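Side-chain contacts in uncharacterized protein (Helicobacter pylori, PDB 4O5J), which acts as an outer-membrane adhesin, SabA, whose extracellular domain probably binds sialylated glycans and so helps the bacterium attach to host cells: residues Leu47-Ser50 and Ile51-Ala54; Asp286-Thr289 and Phe290-Gln294; Val347-Ile350 and Lys351-Ser355; Val367-Asp370 and Val371-Lys375; Glu380-Thr383 and Ala384-Ala388. All blocks are in the same frame, centred on the assembly; numbering follows the deposited sequence.

Contact 1: Leu47-Ser50 and Ile51-Ala54; sequences LKQS and IQNA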
loop_
_atom_site.group_PDB
_atom_site.type_symbol
_atom_site.label_atom_id
_atom_site.label_comp_id
_atom_site.label_asym_id
_atom_site.label_seq_id
_atom_site.Cartn_x
_atom_site.Cartn_y
_atom_site.Cartn_z
ATOM N N LEU A 47 -20.404 -0.102 -28.320
ATOM C CA LEU A 47 -21.664 0.356 -27.791
ATOM C C LEU A 47 -22.645 -0.830 -27.716
ATOM O O LEU A 47 -23.264 -1.085 -26.678
ATOM C CB LEU A 47 -22.235 1.472 -28.650
ATOM C CG LEU A 47 -21.506 2.770 -28.404
ATOM C CD1 LEU A 47 -21.971 3.817 -29.376
ATOM C CD2 LEU A 47 -21.773 3.173 -26.987
ATOM N N LYS A 48 -22.732 -1.602 -28.779
ATOM C CA LYS A 48 -23.642 -2.745 -28.807
ATOM C C LYS A 48 -23.291 -3.716 -27.648
ATOM O O LYS A 48 -24.162 -4.183 -26.909
ATOM C CB LYS A 48 -23.543 -3.459 -30.199
ATOM C CG LYS A 48 -24.512 -4.582 -30.409
ATOM C CD LYS A 48 -24.515 -5.176 -31.827
ATOM C CE LYS A 48 -25.069 -4.282 -32.952
ATOM N NZ LYS A 48 -25.451 -5.098 -34.177
ATOM N N GLN A 49 -22.020 -4.052 -27.527
ATOM C CA GLN A 49 -21.582 -4.953 -26.478
ATOM C C GLN A 49 -21.938 -4.401 -25.082
ATOM O O GLN A 49 -22.421 -5.145 -24.206
ATOM C CB GLN A 49 -20.079 -5.214 -26.577
ATOM C CG GLN A 49 -19.640 -6.307 -25.614
ATOM C CD GLN A 49 -20.380 -7.626 -25.869
ATOM O OE1 GLN A 49 -20.343 -8.160 -26.952
ATOM N NE2 GLN A 49 -21.020 -8.160 -24.875
ATOM N N SER A 50 -21.699 -3.108 -24.884
ATOM C CA SER A 50 -21.923 -2.483 -23.601
ATOM C C SER A 50 -23.401 -2.534 -23.239
ATOM O O SER A 50 -23.766 -2.870 -22.103
ATOM C CB SER A 50 -21.464 -1.025 -23.624
ATOM O OG SER A 50 -20.061 -0.962 -23.567
ATOM N N ILE A 51 -24.250 -2.198 -24.201
ATOM C CA ILE A 51 -25.701 -2.217 -24.010
ATOM C C ILE A 51 -26.142 -3.637 -23.713
ATOM O O ILE A 51 -26.985 -3.897 -22.852
ATOM C CB ILE A 51 -26.427 -1.670 -25.256
ATOM C CG1 ILE A 51 -26.071 -0.185 -25.432
ATOM C CG2 ILE A 51 -27.962 -1.970 -25.218
ATOM C CD1 ILE A 51 -26.679 0.431 -26.688
ATOM N N GLN A 52 -25.599 -4.577 -24.445
ATOM C CA GLN A 52 -25.966 -5.954 -24.187
ATOM C C GLN A 52 -25.507 -6.369 -22.752
ATOM O O GLN A 52 -26.236 -7.047 -22.030
ATOM C CB GLN A 52 -25.391 -6.830 -25.291
ATOM C CG GLN A 52 -25.579 -8.286 -25.031
ATOM C CD GLN A 52 -24.695 -9.131 -25.901
ATOM O OE1 GLN A 52 -24.761 -9.054 -27.158
ATOM N NE2 GLN A 52 -23.843 -9.962 -25.249
ATOM N N ASN A 53 -24.329 -5.917 -22.349
ATOM C CA ASN A 53 -23.814 -6.222 -21.010
ATOM C C ASN A 53 -24.753 -5.693 -19.927
ATOM O O ASN A 53 -25.076 -6.420 -18.997
ATOM C CB ASN A 53 -22.440 -5.636 -20.808
ATOM C CG ASN A 53 -21.373 -6.401 -21.568
ATOM O OD1 ASN A 53 -21.646 -7.438 -22.157
ATOM N ND2 ASN A 53 -20.156 -5.886 -21.560
ATOM N N ALA A 54 -25.234 -4.453 -20.088
ATOM C CA ALA A 54 -26.076 -3.828 -19.090
ATOM C C ALA A 54 -27.378 -4.592 -19.008
ATOM O O ALA A 54 -27.904 -4.760 -17.936
ATOM C CB ALA A 54 -26.342 -2.371 -19.411
#

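Contact 2: Asp286-Thr289 and Phe290-Gln294; sequences DIYT and FAQNQ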
loop_
_atom_site.group_PDB
_atom_site.type_symbol
_atom_site.label_atom_id
_atom_site.label_comp_id
_atom_site.label_asym_id
_atom_site.label_seq_id
_atom_site.Cartn_x
_atom_site.Cartn_y
_atom_site.Cartn_z
ATOM N N ASP A 286 -24.715 3.457 -8.026
ATOM C CA ASP A 286 -24.035 2.919 -6.834
ATOM C C ASP A 286 -23.079 1.801 -7.187
ATOM O O ASP A 286 -21.982 1.750 -6.630
ATOM C CB ASP A 286 -25.027 2.439 -5.733
ATOM C CG ASP A 286 -25.594 3.622 -4.889
ATOM O OD1 ASP A 286 -24.987 4.734 -4.950
ATOM O OD2 ASP A 286 -26.654 3.460 -4.160
ATOM N N ILE A 287 -23.485 0.893 -8.080
ATOM C CA ILE A 287 -22.620 -0.217 -8.422
ATOM C C ILE A 287 -21.387 0.361 -9.122
ATOM O O ILE A 287 -20.294 -0.163 -8.956
ATOM C CB ILE A 287 -23.327 -1.301 -9.273
ATOM C CG1 ILE A 287 -22.464 -2.566 -9.356
ATOM C CG2 ILE A 287 -23.683 -0.789 -10.665
ATOM C CD1 ILE A 287 -23.160 -3.670 -10.130
ATOM N N TYR A 288 -21.563 1.463 -9.857
ATOM C CA TYR A 288 -20.439 2.058 -10.562
ATOM C C TYR A 288 -19.419 2.665 -9.585
ATOM O O TYR A 288 -18.213 2.398 -9.644
ATOM C CB TYR A 288 -20.942 3.073 -11.552
ATOM C CG TYR A 288 -19.889 3.593 -12.497
ATOM C CD1 TYR A 288 -18.773 2.834 -12.820
ATOM C CD2 TYR A 288 -20.043 4.823 -13.120
ATOM C CE1 TYR A 288 -17.795 3.318 -13.688
ATOM C CE2 TYR A 288 -19.094 5.308 -13.984
ATOM C CZ TYR A 288 -17.970 4.551 -14.267
ATOM O OH TYR A 288 -17.060 5.042 -15.151
ATOM N N THR A 289 -19.915 3.453 -8.651
ATOM C CA THR A 289 -19.099 4.008 -7.605
ATOM C C THR A 289 -18.436 2.911 -6.817
ATOM O O THR A 289 -17.254 2.991 -6.512
ATOM C CB THR A 289 -19.977 4.812 -6.648
ATOM O OG1 THR A 289 -20.631 5.811 -7.407
ATOM C CG2 THR A 289 -19.151 5.484 -5.574
ATOM N N PHE A 290 -19.202 1.888 -6.483
ATOM C CA PHE A 290 -18.679 0.741 -5.753
ATOM C C PHE A 290 -17.455 0.158 -6.487
ATOM O O PHE A 290 -16.367 -0.015 -5.915
ATOM C CB PHE A 290 -19.782 -0.310 -5.655
ATOM C CG PHE A 290 -19.453 -1.473 -4.766
ATOM C CD1 PHE A 290 -18.618 -1.317 -3.670
ATOM C CD2 PHE A 290 -19.997 -2.736 -5.019
ATOM C CE1 PHE A 290 -18.315 -2.400 -2.840
ATOM C CE2 PHE A 290 -19.698 -3.816 -4.183
ATOM C CZ PHE A 290 -18.882 -3.652 -3.097
ATOM N N ALA A 291 -17.622 -0.096 -7.771
ATOM C CA ALA A 291 -16.556 -0.707 -8.607
ATOM C C ALA A 291 -15.345 0.225 -8.758
ATOM O O ALA A 291 -14.209 -0.217 -8.548
ATOM C CB ALA A 291 -17.136 -1.130 -9.966
ATOM N N GLN A 292 -15.556 1.506 -9.046
ATOM C CA GLN A 292 -14.424 2.445 -9.066
ATOM C C GLN A 292 -13.675 2.424 -7.781
ATOM O O GLN A 292 -12.425 2.317 -7.776
ATOM C CB GLN A 292 -14.900 3.850 -9.321
ATOM C CG GLN A 292 -15.410 4.026 -10.721
ATOM C CD GLN A 292 -16.074 5.377 -10.912
ATOM O OE1 GLN A 292 -15.423 6.371 -11.195
ATOM N NE2 GLN A 292 -17.368 5.411 -10.767
ATOM N N ASN A 293 -14.404 2.488 -6.663
ATOM C CA ASN A 293 -13.731 2.557 -5.335
ATOM C C ASN A 293 -12.897 1.325 -5.088
ATOM O O ASN A 293 -11.777 1.428 -4.570
ATOM C CB ASN A 293 -14.730 2.715 -4.159
ATOM C CG ASN A 293 -15.361 4.077 -4.125
ATOM O OD1 ASN A 293 -14.826 5.040 -4.656
ATOM N ND2 ASN A 293 -16.497 4.163 -3.501
ATOM N N GLN A 294 -13.438 0.154 -5.441
ATOM C CA GLN A 294 -12.730 -1.075 -5.197
ATOM C C GLN A 294 -11.482 -1.141 -6.117
ATOM O O GLN A 294 -10.454 -1.671 -5.710
ATOM C CB GLN A 294 -13.611 -2.287 -5.445
ATOM C CG GLN A 294 -12.947 -3.579 -4.989
ATOM C CD GLN A 294 -13.957 -4.728 -4.958
ATOM O OE1 GLN A 294 -13.929 -5.658 -5.809
ATOM N NE2 GLN A 294 -14.891 -4.665 -3.982
#

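Contact 3: Val347-Ile350 and Lys351-Ser355; sequences VQTI and KNNVS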
loop_
_atom_site.group_PDB
_atom_site.type_symbol
_atom_site.label_atom_id
_atom_site.label_comp_id
_atom_site.label_asym_id
_atom_site.label_seq_id
_atom_site.Cartn_x
_atom_site.Cartn_y
_atom_site.Cartn_z
ATOM N N VAL A 347 5.092 -8.814 1.312
ATOM C CA VAL A 347 5.230 -7.939 0.162
ATOM C C VAL A 347 4.828 -8.681 -1.124
ATOM O O VAL A 347 4.084 -8.146 -1.968
ATOM C CB VAL A 347 6.671 -7.392 0.037
ATOM C CG1 VAL A 347 6.869 -6.677 -1.311
ATOM C CG2 VAL A 347 6.960 -6.478 1.219
ATOM N N GLN A 348 5.285 -9.924 -1.260
ATOM C CA GLN A 348 4.947 -10.707 -2.462
ATOM C C GLN A 348 3.449 -10.949 -2.504
ATOM O O GLN A 348 2.832 -10.952 -3.558
ATOM C CB GLN A 348 5.676 -12.027 -2.471
ATOM C CG GLN A 348 7.196 -11.860 -2.661
ATOM C CD GLN A 348 7.576 -10.982 -3.869
ATOM O OE1 GLN A 348 7.157 -11.252 -5.008
ATOM N NE2 GLN A 348 8.387 -9.938 -3.622
ATOM N N THR A 349 2.851 -11.146 -1.337
ATOM C CA THR A 349 1.389 -11.314 -1.286
ATOM C C THR A 349 0.651 -10.079 -1.827
ATOM O O THR A 349 -0.394 -10.229 -2.488
ATOM C CB THR A 349 0.932 -11.653 0.126
ATOM O OG1 THR A 349 1.523 -12.908 0.507
ATOM C CG2 THR A 349 -0.579 -11.717 0.259
ATOM N N ILE A 350 1.145 -8.875 -1.534
ATOM C CA ILE A 350 0.557 -7.672 -2.103
ATOM C C ILE A 350 0.631 -7.767 -3.629
ATOM O O ILE A 350 -0.339 -7.498 -4.319
ATOM C CB ILE A 350 1.310 -6.412 -1.715
ATOM C CG1 ILE A 350 1.415 -6.296 -0.207
ATOM C CG2 ILE A 350 0.555 -5.218 -2.253
ATOM C CD1 ILE A 350 2.149 -5.027 0.212
ATOM N N LYS A 351 1.795 -8.127 -4.136
ATOM C CA LYS A 351 1.973 -8.254 -5.606
ATOM C C LYS A 351 1.004 -9.290 -6.200
ATOM O O LYS A 351 0.352 -9.032 -7.218
ATOM C CB LYS A 351 3.411 -8.661 -5.923
ATOM C CG LYS A 351 3.681 -8.931 -7.413
ATOM C CD LYS A 351 5.095 -9.462 -7.633
ATOM C CE LYS A 351 5.265 -9.864 -9.094
ATOM N NZ LYS A 351 6.594 -10.460 -9.188
ATOM N N ASN A 352 0.889 -10.456 -5.563
ATOM C CA ASN A 352 -0.079 -11.462 -6.038
ATOM C C ASN A 352 -1.512 -11.016 -5.943
ATOM O O ASN A 352 -2.287 -11.281 -6.868
ATOM C CB ASN A 352 0.075 -12.746 -5.271
ATOM C CG ASN A 352 1.434 -13.335 -5.473
ATOM O OD1 ASN A 352 2.151 -12.923 -6.379
ATOM N ND2 ASN A 352 1.817 -14.289 -4.632
ATOM N N ASN A 353 -1.888 -10.358 -4.831
ATOM C CA ASN A 353 -3.258 -9.872 -4.680
ATOM C C ASN A 353 -3.592 -8.887 -5.793
ATOM O O ASN A 353 -4.654 -8.958 -6.404
ATOM C CB ASN A 353 -3.411 -9.134 -3.361
ATOM C CG ASN A 353 -3.387 -10.055 -2.182
ATOM O OD1 ASN A 353 -3.529 -11.277 -2.322
ATOM N ND2 ASN A 353 -3.201 -9.498 -1.010
ATOM N N VAL A 354 -2.682 -7.950 -6.038
ATOM C CA VAL A 354 -2.871 -6.925 -7.058
ATOM C C VAL A 354 -3.073 -7.528 -8.441
ATOM O O VAL A 354 -4.016 -7.150 -9.149
ATOM C CB VAL A 354 -1.690 -5.955 -7.125
ATOM C CG1 VAL A 354 -1.733 -5.189 -8.468
ATOM C CG2 VAL A 354 -1.750 -5.023 -5.932
ATOM N N SER A 355 -2.236 -8.484 -8.825
ATOM C CA SER A 355 -2.438 -9.036 -10.160
ATOM C C SER A 355 -3.735 -9.884 -10.204
ATOM O O SER A 355 -4.493 -9.834 -11.172
ATOM C CB SER A 355 -1.202 -9.784 -10.648
ATOM O OG SER A 355 -1.223 -11.056 -10.108
#

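Contact 4: Val367-Asp370 and Val371-Lys375; sequences VARD and VYNLK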
loop_
_atom_site.group_PDB
_atom_site.type_symbol
_atom_site.label_atom_id
_atom_site.label_comp_id
_atom_site.label_asym_id
_atom_site.label_seq_id
_atom_site.Cartn_x
_atom_site.Cartn_y
_atom_site.Cartn_z
ATOM N N VAL A 367 -18.483 -3.883 -16.488
ATOM C CA VAL A 367 -19.903 -4.161 -16.506
ATOM C C VAL A 367 -20.640 -3.053 -15.737
ATOM O O VAL A 367 -21.698 -2.576 -16.177
ATOM C CB VAL A 367 -20.182 -5.530 -15.887
ATOM C CG1 VAL A 367 -21.693 -5.816 -15.797
ATOM C CG2 VAL A 367 -19.406 -6.600 -16.686
ATOM N N ALA A 368 -20.062 -2.614 -14.630
ATOM C CA ALA A 368 -20.718 -1.561 -13.817
ATOM C C ALA A 368 -20.818 -0.268 -14.634
ATOM O O ALA A 368 -21.852 0.413 -14.600
ATOM C CB ALA A 368 -19.953 -1.302 -12.530
ATOM N N ARG A 369 -19.738 0.073 -15.354
ATOM C CA ARG A 369 -19.740 1.256 -16.171
ATOM C C ARG A 369 -20.838 1.144 -17.232
ATOM O O ARG A 369 -21.552 2.124 -17.526
ATOM C CB ARG A 369 -18.363 1.470 -16.803
ATOM C CG ARG A 369 -18.279 2.631 -17.802
ATOM C CD ARG A 369 -16.802 3.016 -18.104
ATOM N NE ARG A 369 -15.967 1.832 -18.171
ATOM C CZ ARG A 369 -14.842 1.638 -17.442
ATOM N NH1 ARG A 369 -14.390 2.577 -16.582
ATOM N NH2 ARG A 369 -14.133 0.504 -17.573
ATOM N N ASP A 370 -21.001 -0.046 -17.811
ATOM C CA ASP A 370 -22.032 -0.212 -18.848
ATOM C C ASP A 370 -23.444 -0.061 -18.253
ATOM O O ASP A 370 -24.336 0.525 -18.878
ATOM C CB ASP A 370 -21.915 -1.585 -19.483
ATOM C CG ASP A 370 -20.598 -1.763 -20.315
ATOM O OD1 ASP A 370 -19.992 -0.744 -20.777
ATOM O OD2 ASP A 370 -20.163 -2.933 -20.528
ATOM N N VAL A 371 -23.664 -0.629 -17.073
ATOM C CA VAL A 371 -24.958 -0.463 -16.352
ATOM C C VAL A 371 -25.198 1.005 -16.159
ATOM O O VAL A 371 -26.270 1.492 -16.441
ATOM C CB VAL A 371 -24.975 -1.218 -15.009
ATOM C CG1 VAL A 371 -26.182 -0.825 -14.120
ATOM C CG2 VAL A 371 -24.954 -2.721 -15.268
ATOM N N TYR A 372 -24.181 1.736 -15.730
ATOM C CA TYR A 372 -24.365 3.159 -15.528
ATOM C C TYR A 372 -24.616 3.957 -16.813
ATOM O O TYR A 372 -25.379 4.908 -16.802
ATOM C CB TYR A 372 -23.170 3.712 -14.836
ATOM C CG TYR A 372 -23.250 5.186 -14.553
ATOM C CD1 TYR A 372 -24.118 5.697 -13.585
ATOM C CD2 TYR A 372 -22.430 6.077 -15.244
ATOM C CE1 TYR A 372 -24.155 7.056 -13.327
ATOM C CE2 TYR A 372 -22.471 7.434 -15.007
ATOM C CZ TYR A 372 -23.300 7.903 -14.041
ATOM O OH TYR A 372 -23.310 9.257 -13.821
ATOM N N ASN A 373 -23.945 3.604 -17.897
ATOM C CA ASN A 373 -24.054 4.331 -19.148
ATOM C C ASN A 373 -25.161 3.849 -20.090
ATOM O O ASN A 373 -25.282 4.366 -21.210
ATOM C CB ASN A 373 -22.721 4.272 -19.887
ATOM C CG ASN A 373 -21.684 5.075 -19.193
ATOM O OD1 ASN A 373 -20.637 4.599 -18.907
ATOM N ND2 ASN A 373 -22.014 6.293 -18.865
ATOM N N LEU A 374 -25.972 2.894 -19.631
ATOM C CA LEU A 374 -26.943 2.255 -20.521
ATOM C C LEU A 374 -27.747 3.232 -21.326
ATOM O O LEU A 374 -27.773 3.198 -22.545
ATOM C CB LEU A 374 -27.893 1.412 -19.682
ATOM C CG LEU A 374 -29.037 0.720 -20.477
ATOM C CD1 LEU A 374 -28.409 0.059 -21.775
ATOM C CD2 LEU A 374 -29.635 -0.489 -19.643
ATOM N N LYS A 375 -28.376 4.148 -20.638
ATOM C CA LYS A 375 -29.136 5.213 -21.370
ATOM C C LYS A 375 -28.331 6.003 -22.388
ATOM O O LYS A 375 -28.768 6.232 -23.502
ATOM C CB LYS A 375 -29.821 6.233 -20.434
ATOM C CG LYS A 375 -31.170 5.836 -19.871
ATOM C CD LYS A 375 -31.705 4.562 -20.536
ATOM C CE LYS A 375 -32.517 3.642 -19.606
ATOM N NZ LYS A 375 -33.011 2.428 -20.337
#

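Contact 5: Glu380-Thr383 and Ala384-Ala388; sequences EIVT and AYNDA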
loop_
_atom_site.group_PDB
_atom_site.type_symbol
_atom_site.label_atom_id
_atom_site.label_comp_id
_atom_site.label_asym_id
_atom_site.label_seq_id
_atom_site.Cartn_x
_atom_site.Cartn_y
_atom_site.Cartn_z
ATOM N N GLU A 380 -26.296 6.970 -28.048
ATOM C CA GLU A 380 -25.081 7.206 -28.803
ATOM C C GLU A 380 -24.968 6.218 -29.995
ATOM O O GLU A 380 -24.552 6.601 -31.078
ATOM C CB GLU A 380 -23.917 7.048 -27.880
ATOM C CG GLU A 380 -22.728 7.869 -28.250
ATOM C CD GLU A 380 -21.661 7.727 -27.178
ATOM O OE1 GLU A 380 -20.480 7.997 -27.454
ATOM O OE2 GLU A 380 -21.998 7.320 -26.040
ATOM N N ILE A 381 -25.381 4.965 -29.785
ATOM C CA ILE A 381 -25.324 3.963 -30.798
ATOM C C ILE A 381 -26.206 4.348 -31.987
ATOM O O ILE A 381 -25.835 4.063 -33.145
ATOM C CB ILE A 381 -25.720 2.575 -30.269
ATOM C CG1 ILE A 381 -25.230 1.488 -31.256
ATOM C CG2 ILE A 381 -27.252 2.481 -30.065
ATOM C CD1 ILE A 381 -25.111 0.100 -30.660
ATOM N N VAL A 382 -27.351 4.987 -31.745
ATOM C CA VAL A 382 -28.185 5.431 -32.873
ATOM C C VAL A 382 -27.414 6.455 -33.736
ATOM O O VAL A 382 -27.461 6.404 -34.980
ATOM C CB VAL A 382 -29.516 6.033 -32.403
ATOM C CG1 VAL A 382 -30.278 6.734 -33.547
ATOM C CG2 VAL A 382 -30.374 4.940 -31.788
ATOM N N THR A 383 -26.695 7.376 -33.097
ATOM C CA THR A 383 -25.888 8.349 -33.839
ATOM C C THR A 383 -24.729 7.716 -34.612
ATOM O O THR A 383 -24.438 8.077 -35.746
ATOM C CB THR A 383 -25.320 9.370 -32.888
ATOM O OG1 THR A 383 -26.406 10.144 -32.460
ATOM C CG2 THR A 383 -24.356 10.271 -33.527
ATOM N N ALA A 384 -24.072 6.758 -33.991
ATOM C CA ALA A 384 -22.902 6.153 -34.576
ATOM C C ALA A 384 -23.333 5.246 -35.739
ATOM O O ALA A 384 -22.665 5.176 -36.766
ATOM C CB ALA A 384 -22.130 5.377 -33.519
ATOM N N TYR A 385 -24.473 4.578 -35.586
ATOM C CA TYR A 385 -25.014 3.711 -36.625
ATOM C C TYR A 385 -25.389 4.554 -37.816
ATOM O O TYR A 385 -25.046 4.209 -38.929
ATOM C CB TYR A 385 -26.245 2.957 -36.112
ATOM C CG TYR A 385 -26.731 1.906 -37.058
ATOM C CD1 TYR A 385 -26.101 0.642 -37.122
ATOM C CD2 TYR A 385 -27.847 2.164 -37.908
ATOM C CE1 TYR A 385 -26.584 -0.355 -38.001
ATOM C CE2 TYR A 385 -28.327 1.205 -38.795
ATOM C CZ TYR A 385 -27.691 -0.057 -38.852
ATOM O OH TYR A 385 -28.196 -1.046 -39.707
ATOM N N ASN A 386 -26.105 5.660 -37.582
ATOM C CA ASN A 386 -26.448 6.555 -38.675
ATOM C C ASN A 386 -25.214 7.126 -39.410
ATOM O O ASN A 386 -25.206 7.221 -40.646
ATOM C CB ASN A 386 -27.354 7.686 -38.201
ATOM C CG ASN A 386 -28.705 7.157 -37.735
ATOM O OD1 ASN A 386 -29.022 5.959 -37.864
ATOM N ND2 ASN A 386 -29.488 8.034 -37.144
ATOM N N ASP A 387 -24.187 7.504 -38.650
ATOM C CA ASP A 387 -22.972 8.027 -39.222
ATOM C C ASP A 387 -22.384 6.998 -40.168
ATOM O O ASP A 387 -22.099 7.301 -41.324
ATOM C CB ASP A 387 -21.990 8.346 -38.115
ATOM C CG ASP A 387 -22.376 9.596 -37.355
ATOM O OD1 ASP A 387 -23.152 10.382 -37.932
ATOM O OD2 ASP A 387 -21.927 9.798 -36.188
ATOM N N ALA A 388 -22.262 5.769 -39.696
ATOM C CA ALA A 388 -21.746 4.696 -40.531
ATOM C C ALA A 388 -22.605 4.478 -41.788
ATOM O O ALA A 388 -22.084 4.424 -42.882
ATOM C CB ALA A 388 -21.648 3.413 -39.731
#

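Contact 1: Leu47-Ser50 and Ile51-Ala54
Gln49 and Asn53, one helical turn apart, meet through their amides: Gln49 NE2 gives a hydrogen bond to Asn53 OD1 at 2.9 Å, with an N-H...O angle of 154°. The two amide planes are turned 49° against each other. Asn53 OD1 lies in the amide plane of Gln49, whereas Gln49 NE2 sits well above the carbonyl plane of Asn53, away from the lone-pair directions. Gln49 reaches this position because CG stands anti to the backbone N and the chain then folds at chi2 (58°), which swings the amide forward along the helix. Asn53 has CG on the side of its own backbone N, which lays the carboxamide back over the preceding turn, with CG 3.1 Å from Gln49 O. That same carbonyl oxygen accepts the backbone hydrogen bond from Asn53 N at 2.8 Å.

The other end of the Asn53 amide is also held, since ND2 donates to Asp370 OD2 of helix 343-396. Asp370 OD1 is in turn bonded to Ser50 OG, so one carboxylate spans two successive turns of helix 29-54. Ile51 CG1 lies over a carbonyl oxygen, 3.2 Å from Leu47 O, the acceptor of the nearly straight bond from Ile51 N; the Leu47 side chain packs on Ile381. The arrangement is an i to i+4 side-chain pair on the last turns of an alpha-helix, within the helical bundle of the SabA adhesion domain.

Contact 2: Asp286-Thr289 and Phe290-Gln294
Residues 286-289 and 290-294 form consecutive turns of alpha-helix 281-309, with phi and psi staying close to helical values throughout. Four i to i+4 backbone bonds join them, from Phe290 N to Asp286 O (2.8 Å) through to Asn293 N to Thr289 O (2.9 Å). The bond from Gln292 N to Tyr288 O is almost perfectly straight, at 179°.

The side chains of this bundle helix point to different neighbours. Phe290 carries CG anti to its backbone N (chi1 -172°), which turns the ring toward Leu67 and Thr71 of helix 57-76 and Leu266 of helix 241-268. Ala291 instead faces helix 343-396, touching Leu365 and Ala368. Thr289 and Asn293 run side by side in the same direction, with Thr289 CG2 3.6 Å from Asn293 ND2, while Thr289 OG1 is bonded to Lys285 O in the preceding turn.

Tyr288 and Gln292 meet ring to amide. Their planes are 28° apart, and Gln292 NE2 also makes a weak hydrogen bond to Tyr288 O (3.3 Å). Gln292 NE2 lies over the centre of the Tyr288 ring, 3.3 Å above its plane.

Contact 3: Val347-Ile350 and Lys351-Ser355
Thr349 O is met by both the backbone and the side chain of Asn353: Asn353 N donates a hydrogen bond to it at 2.8 Å with an N-H...O angle of 162°, and the carboxamide of Asn353 folds over it, its CG 3.0 Å away. The amide approach is contact rather than bonding: Asn353 ND2 and OD1 both lie 3.3 Å from Thr349 O, but ND2 is poorly angled and OD1 is itself an acceptor. This placement follows from Asn353 chi1 (-72°), which sets CG beside its own backbone N and turns the amide back along the helix. The methyl CG2 of Thr349 lies against the same amide, 3.7 Å from Asn353 ND2, with the two side chains crossing at an angle. Thr349 OG1 points elsewhere and is bonded to Gln345 O.

Asn352 repeats the pattern one residue earlier: its backbone N bonds to Gln348 O, and its amide carbon CG also rests on that oxygen. Both asparagines belong to the N-terminal part of helix 343-396, the long helix that runs through the bundle of the domain. Here it touches both helix 281-309, where Phe305 meets Val347 and Lys351, and helix 82-101, where Asn85 meets Thr349 and Ile350.

Apolar packing is lighter. Ile350 CG2 and Val354 CG2 approach to 4.3 Å, one turn apart. Gln348 and Lys351 lie alongside each other and point the same way; the Gln348 chain bends at chi2, while Lys351 is fully extended. Their meeting point is Gln348 OE1 against the methylene CD of Lys351 at 3.8 Å.

Contact 4: Val367-Asp370 and Val371-Lys375
Helix 343-396 is the long C-terminal helix of the modelled domain, and residues 367-375 form a part of it that faces three other helices. Arg369 and Asn373, one turn apart, lie side by side and point the same way, with the guanidinium and amide planes only 14° apart. The aliphatic part of Arg369 makes the contact, through CG, and the chain bends at chi3 (38°) beyond it. Beneath the pair, Asn373 N donates to Arg369 O at 2.8 Å. The two preceding bonds of the ladder are Val371 N to Val367 O (2.9 Å) and Tyr372 N to Ala368 O (2.9 Å).

The i to i+4 ladder is interrupted at the next step. Asp370 O and Leu374 N are 3.0 Å apart but poorly aligned, and Asn373 has a psi of 5°. Val371 CG2 sits 3.4 Å from Val367 O, and both valines touch Val60 of helix 57-76. Toward helix 281-309, Ala368 packs on Ala291 and Val371 on Ala284. The buried carboxylate of Asp370 is satisfied by Ser50 and Asn53 of helix 29-54. Small and apolar side chains thus pack against several neighbouring helices, as in an alpha-helical bundle.

Contact 5: Glu380-Thr383 and Ala384-Ala388
Thr383 and Asp387 lie alongside each other one turn apart and point the same way. The close packing is at the backbone between them: Asp387 N donates to Thr383 O at 3.0 Å, and the carboxylate carbon CG of Asp387 sits equally near, 3.0 Å from that oxygen. Chi1 of Asp387 (-74°) puts CG on the side of its own backbone N and so folds the acid back over the preceding turn. Its oxygens and Thr383 O are all acceptors, so their closeness supplies no bond. Val382 and Asn386 form the matching pair one residue earlier, and here too the amide rests on a backbone oxygen, with Asn386 CG 3.1 Å from Val382 O.

Against these tight carbonyl contacts and the buried Ala384, the meetings between side-chain ends are looser and belong largely to solvent-exposed residues. Thr383 CG2 stays 3.6 Å from Asp387 OD2, and Val382 CG1 is 3.9 Å from Asn386 ND2. The exposed Tyr385 ring leads away from residues 380-383, meeting them through CB, which lies 3.2 Å from Ile381 O. Asn386 OD1 lies at its edge, in the plane of the ring.

Burial is concentrated at the alanines. Ala384 touches Gln43, and Ala388 touches Leu41, both on helix 29-54; Ile381 on Leu47 and Asp387 on Tyr40 extend this seam, pairing the far part of helix 343-396 with the N-terminal helix.

How the contacts relate
From the N terminus, contact 1 comes first, on helix 29-54, then contact 2 on helix 281-309, and contacts 3, 4 and 5 in turn on helix 343-396. Each is local to one helix, so none closes a long loop, and they follow in series without nesting or crossing. Contact 4 is the meeting place: it meets contact 1 through polar bonds between helices 343-396 and 29-54, and contact 2 where the Tyr288 and Tyr372 rings meet. Contact 5 touches contact 1 through Ile381 and Leu47, tying the two terminal helices together. Contact 3 touches none of the others; the nearest centre, that of contact 2, is about 22 Å from its own.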